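Local coordinates for protein arginine decarboxylase (Campylobacter jejuni subsp. jejuni, PDB 3NZP) that probably catalyses the pyridoxal-phosphate-dependent decarboxylation of arginine to agmatine, a step in polyamine (spermidine) biosynthesis, at residues E12-N24 against F460-P472. Sequence-based numbering, arbitrary orientation.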
loop_
_atom_site.group_PDB
_atom_site.type_symbol
_atom_site.label_atom_id
_atom_site.label_comp_id
_atom_site.label_asym_id
_atom_site.label_seq_id
_atom_site.Cartn_x
_atom_site.Cartn_y
_atom_site.Cartn_z
ATOM N N GLU B 12 12.493 21.133 -17.895
ATOM C CA GLU B 12 12.308 22.571 -17.856
ATOM C C GLU B 12 10.947 22.948 -17.282
ATOM O O GLU B 12 10.341 23.936 -17.700
ATOM C CB GLU B 12 12.487 23.184 -19.254
ATOM C CG GLU B 12 13.940 23.256 -19.731
ATOM C CD GLU B 12 14.370 22.001 -20.483
ATOM O OE1 GLU B 12 15.483 21.472 -20.196
ATOM O OE2 GLU B 12 13.592 21.547 -21.369
ATOM N N ASN B 13 10.462 22.165 -16.322
ATOM C CA ASN B 13 9.167 22.453 -15.708
ATOM C C ASN B 13 9.352 23.162 -14.375
ATOM O O ASN B 13 8.514 23.963 -13.965
ATOM C CB ASN B 13 8.369 21.165 -15.515
ATOM C CG ASN B 13 8.145 20.425 -16.813
ATOM O OD1 ASN B 13 7.691 21.008 -17.804
ATOM N ND2 ASN B 13 8.457 19.130 -16.817
ATOM N N PHE B 14 10.456 22.871 -13.700
ATOM C CA PHE B 14 10.739 23.511 -12.424
ATOM C C PHE B 14 12.075 24.218 -12.491
ATOM O O PHE B 14 13.037 23.682 -13.030
ATOM C CB PHE B 14 10.777 22.482 -11.294
ATOM C CG PHE B 14 9.495 21.737 -11.113
ATOM C CD1 PHE B 14 9.316 20.481 -11.683
ATOM C CD2 PHE B 14 8.457 22.295 -10.383
ATOM C CE1 PHE B 14 8.115 19.794 -11.526
ATOM C CE2 PHE B 14 7.255 21.616 -10.222
ATOM C CZ PHE B 14 7.085 20.363 -10.795
ATOM N N ILE B 15 12.136 25.425 -11.946
ATOM C CA ILE B 15 13.376 26.173 -11.950
ATOM C C ILE B 15 13.586 26.878 -10.611
ATOM O O ILE B 15 12.625 27.210 -9.910
ATOM C CB ILE B 15 13.383 27.220 -13.078
ATOM C CG1 ILE B 15 14.792 27.797 -13.246
ATOM C CG2 ILE B 15 12.409 28.347 -12.755
ATOM C CD1 ILE B 15 14.917 28.790 -14.401
ATOM N N ILE B 16 14.848 27.097 -10.258
ATOM C CA ILE B 16 15.185 27.763 -9.009
ATOM C C ILE B 16 15.421 29.249 -9.253
ATOM O O ILE B 16 16.254 29.628 -10.072
ATOM C CB ILE B 16 16.444 27.161 -8.375
ATOM C CG1 ILE B 16 16.271 25.651 -8.178
ATOM C CG2 ILE B 16 16.698 27.835 -7.040
ATOM C CD1 ILE B 16 17.488 24.952 -7.574
ATOM N N LYS B 17 14.686 30.088 -8.530
ATOM C CA LYS B 17 14.797 31.536 -8.685
ATOM C C LYS B 17 15.591 32.190 -7.570
ATOM O O LYS B 17 16.801 31.974 -7.431
ATOM C CB LYS B 17 13.408 32.163 -8.731
ATOM C CG LYS B 17 13.325 33.420 -9.579
ATOM C CD LYS B 17 13.624 33.107 -11.047
ATOM C CE LYS B 17 13.349 34.310 -11.957
ATOM N NZ LYS B 17 11.941 34.822 -11.851
ATOM N N ASN B 18 14.910 33.000 -6.771
ATOM C CA ASN B 18 15.572 33.689 -5.674
ATOM C C ASN B 18 15.773 32.739 -4.525
ATOM O O ASN B 18 15.200 32.927 -3.457
ATOM C CB ASN B 18 14.730 34.866 -5.213
ATOM C CG ASN B 18 14.195 35.659 -6.365
ATOM O OD1 ASN B 18 14.957 36.145 -7.203
ATOM N ND2 ASN B 18 12.870 35.787 -6.430
ATOM N N GLY B 19 16.585 31.714 -4.748
ATOM C CA GLY B 19 16.835 30.742 -3.700
ATOM C C GLY B 19 15.604 29.904 -3.390
ATOM O O GLY B 19 15.541 29.252 -2.354
ATOM N N LYS B 20 14.626 29.916 -4.288
ATOM C CA LYS B 20 13.408 29.153 -4.081
ATOM C C LYS B 20 12.922 28.500 -5.375
ATOM O O LYS B 20 12.993 29.100 -6.447
ATOM C CB LYS B 20 12.319 30.063 -3.516
ATOM C CG LYS B 20 12.200 31.382 -4.249
ATOM C CD LYS B 20 11.090 32.253 -3.681
ATOM C CE LYS B 20 11.357 32.682 -2.250
ATOM N NZ LYS B 20 10.266 33.595 -1.787
ATOM N N VAL B 21 12.433 27.268 -5.273
ATOM C CA VAL B 21 11.934 26.554 -6.442
ATOM C C VAL B 21 10.580 27.131 -6.898
ATOM O O VAL B 21 9.711 27.432 -6.073
ATOM C CB VAL B 21 11.809 25.033 -6.129
ATOM C CG1 VAL B 21 10.979 24.834 -4.886
ATOM C CG2 VAL B 21 11.186 24.296 -7.305
ATOM N N CYS B 22 10.430 27.296 -8.217
ATOM C CA CYS B 22 9.208 27.836 -8.836
ATOM C C CYS B 22 8.772 27.028 -10.050
ATOM O O CYS B 22 9.481 26.135 -10.525
ATOM C CB CYS B 22 9.414 29.264 -9.336
ATOM S SG CYS B 22 10.594 30.230 -8.428
ATOM N N ILE B 23 7.604 27.387 -10.568
ATOM C CA ILE B 23 7.056 26.741 -11.745
ATOM C C ILE B 23 7.568 27.539 -12.939
ATOM O O ILE B 23 7.239 28.711 -13.099
ATOM C CB ILE B 23 5.521 26.780 -11.729
ATOM C CG1 ILE B 23 4.986 26.096 -10.465
ATOM C CG2 ILE B 23 4.990 26.157 -12.995
ATOM C CD1 ILE B 23 5.494 24.685 -10.224
ATOM N N ASN B 24 8.393 26.919 -13.768
ATOM C CA ASN B 24 8.933 27.626 -14.911
ATOM C C ASN B 24 7.865 27.831 -15.976
ATOM O O ASN B 24 7.848 27.126 -16.981
ATOM C CB ASN B 24 10.111 26.851 -15.501
ATOM C CG ASN B 24 10.987 27.722 -16.361
ATOM O OD1 ASN B 24 10.583 28.165 -17.432
ATOM N ND2 ASN B 24 12.197 27.996 -15.880
ATOM N N PHE B 460 10.998 9.355 -4.727
ATOM C CA PHE B 460 10.568 10.628 -5.285
ATOM C C PHE B 460 11.548 11.729 -4.962
ATOM O O PHE B 460 12.064 11.808 -3.848
ATOM C CB PHE B 460 9.195 11.026 -4.754
ATOM C CG PHE B 460 8.141 10.011 -5.012
ATOM C CD1 PHE B 460 7.957 8.943 -4.133
ATOM C CD2 PHE B 460 7.349 10.095 -6.150
ATOM C CE1 PHE B 460 6.995 7.970 -4.392
ATOM C CE2 PHE B 460 6.384 9.129 -6.421
ATOM C CZ PHE B 460 6.205 8.062 -5.541
ATOM N N PRO B 461 11.824 12.597 -5.940
ATOM C CA PRO B 461 12.763 13.680 -5.671
ATOM C C PRO B 461 12.308 14.514 -4.493
ATOM O O PRO B 461 11.118 14.796 -4.337
ATOM C CB PRO B 461 12.784 14.460 -6.986
ATOM C CG PRO B 461 11.447 14.151 -7.603
ATOM C CD PRO B 461 11.287 12.683 -7.307
ATOM N N ILE B 462 13.265 14.907 -3.657
ATOM C CA ILE B 462 12.967 15.706 -2.467
ATOM C C ILE B 462 13.892 16.914 -2.354
ATOM O O ILE B 462 15.106 16.757 -2.379
ATOM C CB ILE B 462 13.128 14.836 -1.216
ATOM C CG1 ILE B 462 12.138 13.679 -1.280
ATOM C CG2 ILE B 462 12.934 15.672 0.022
ATOM C CD1 ILE B 462 12.344 12.632 -0.220
HETATM N N MSE B 463 13.322 18.110 -2.237
HETATM C CA MSE B 463 14.130 19.323 -2.107
HETATM C C MSE B 463 13.356 20.416 -1.375
HETATM O O MSE B 463 12.133 20.508 -1.508
HETATM C CB MSE B 463 14.536 19.863 -3.473
HETATM C CG MSE B 463 13.389 20.496 -4.222
HETATM SE SE MSE B 463 13.951 21.265 -5.890
HETATM C CE MSE B 463 14.939 22.777 -5.204
ATOM N N PRO B 464 14.053 21.260 -0.600
ATOM C CA PRO B 464 13.402 22.339 0.142
ATOM C C PRO B 464 12.746 23.319 -0.812
ATOM O O PRO B 464 13.162 23.436 -1.961
ATOM C CB PRO B 464 14.552 22.980 0.894
ATOM C CG PRO B 464 15.507 21.846 1.068
ATOM C CD PRO B 464 15.483 21.202 -0.274
ATOM N N LEU B 465 11.735 24.034 -0.338
ATOM C CA LEU B 465 11.052 24.986 -1.196
ATOM C C LEU B 465 11.771 26.313 -1.361
ATOM O O LEU B 465 11.514 27.054 -2.311
ATOM C CB LEU B 465 9.641 25.242 -0.685
ATOM C CG LEU B 465 8.581 24.295 -1.256
ATOM C CD1 LEU B 465 8.928 22.861 -0.899
ATOM C CD2 LEU B 465 7.213 24.685 -0.707
ATOM N N ASP B 466 12.670 26.609 -0.433
ATOM C CA ASP B 466 13.410 27.858 -0.465
ATOM C C ASP B 466 14.763 27.663 0.198
ATOM O O ASP B 466 15.136 26.545 0.569
ATOM C CB ASP B 466 12.626 28.943 0.277
ATOM C CG ASP B 466 12.571 28.700 1.779
ATOM O OD1 ASP B 466 11.941 29.511 2.499
ATOM O OD2 ASP B 466 13.159 27.698 2.253
ATOM N N ARG B 467 15.486 28.767 0.356
ATOM C CA ARG B 467 16.804 28.755 0.973
ATOM C C ARG B 467 17.784 27.975 0.086
ATOM O O ARG B 467 18.766 27.410 0.565
ATOM C CB ARG B 467 16.715 28.119 2.358
ATOM C CG ARG B 467 17.604 28.772 3.391
ATOM C CD ARG B 467 17.491 28.051 4.716
ATOM N NE ARG B 467 16.119 28.094 5.217
ATOM C CZ ARG B 467 15.670 28.972 6.107
ATOM N NH1 ARG B 467 14.397 28.926 6.491
ATOM N NH2 ARG B 467 16.502 29.876 6.623
ATOM N N LEU B 468 17.508 27.971 -1.216
ATOM C CA LEU B 468 18.328 27.264 -2.203
ATOM C C LEU B 468 19.588 28.017 -2.596
ATOM O O LEU B 468 20.548 27.417 -3.091
ATOM C CB LEU B 468 17.492 26.973 -3.451
ATOM C CG LEU B 468 16.349 25.988 -3.197
ATOM C CD1 LEU B 468 15.366 25.997 -4.369
ATOM C CD2 LEU B 468 16.943 24.601 -2.964
ATOM N N ASP B 469 19.571 29.332 -2.390
ATOM C CA ASP B 469 20.720 30.179 -2.701
ATOM C C ASP B 469 21.854 29.876 -1.710
ATOM O O ASP B 469 22.999 30.265 -1.925
ATOM C CB ASP B 469 20.309 31.653 -2.630
ATOM C CG ASP B 469 19.591 32.004 -1.328
ATOM O OD1 ASP B 469 18.956 33.080 -1.273
ATOM O OD2 ASP B 469 19.657 31.215 -0.361
ATOM N N GLU B 470 21.517 29.160 -0.636
ATOM C CA GLU B 470 22.472 28.767 0.398
ATOM C C GLU B 470 22.832 27.298 0.234
ATOM O O GLU B 470 22.030 26.507 -0.254
ATOM C CB GLU B 470 21.866 28.965 1.780
ATOM C CG GLU B 470 21.529 30.399 2.099
ATOM C CD GLU B 470 20.619 30.520 3.305
ATOM O OE1 GLU B 470 20.951 29.942 4.369
ATOM O OE2 GLU B 470 19.568 31.196 3.183
ATOM N N GLU B 471 24.033 26.932 0.659
ATOM C CA GLU B 471 24.500 25.557 0.544
ATOM C C GLU B 471 24.120 24.735 1.779
ATOM O O GLU B 471 24.525 25.060 2.891
ATOM C CB GLU B 471 26.020 25.561 0.365
ATOM C CG GLU B 471 26.669 24.200 0.174
ATOM C CD GLU B 471 26.368 23.582 -1.177
ATOM O OE1 GLU B 471 26.485 24.286 -2.207
ATOM O OE2 GLU B 471 26.026 22.385 -1.210
ATOM N N PRO B 472 23.333 23.660 1.597
ATOM C CA PRO B 472 22.916 22.807 2.720
ATOM C C PRO B 472 24.113 22.125 3.365
ATOM O O PRO B 472 25.047 21.718 2.684
ATOM C CB PRO B 472 21.975 21.807 2.064
ATOM C CG PRO B 472 22.566 21.661 0.692
ATOM C CD PRO B 472 22.839 23.110 0.322
#
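Gly19, Val21 and Leu468 carry this contact, in which the turn of an N-terminal β-hairpin settles onto the loop that follows strand 462-464. The carbonyl oxygen of Gly19 accepts a hydrogen bond from Leu468 N (2.6 Å), a nearly straight bond whose donor is tilted from the carbonyl plane. Two residues further along the hairpin, Val21 N donates to Leu465 O at 3.1 Å; this bond is more bent, 141° at the hydrogen, and the donor stands above the carbonyl plane. Between the two bonds, CA and CB of Lys20 pack on the carbonyl oxygen of Leu465 and on CA of Asp466, while its amino group heads off to a weak, long ion pair with Asp33.

From the loop, Leu468 sets CB against the carbonyl oxygen of Gly19. Leu468 CD1 packs against Ile16 CG2 (3.5 Å), the two side chains running nearly perpendicular, and lies over the backbone N and CB of Val21. From the strand, a turn about the last torsion of selenomethionine Met463 (chi3 -71°) brings CE up to Val21 CB (4.0 Å) and Ile16 CD1. At the solvent-exposed border, Asp469 CB covers Gly19 CA.

Away from the cofactor site, backbone hydrogen bonds and apolar packing thus join the hairpin turn to the loop after strand 462-464, which pairs antiparallel with 510-513 in the mixed β-sheet that accompanies the TIM barrel in this family.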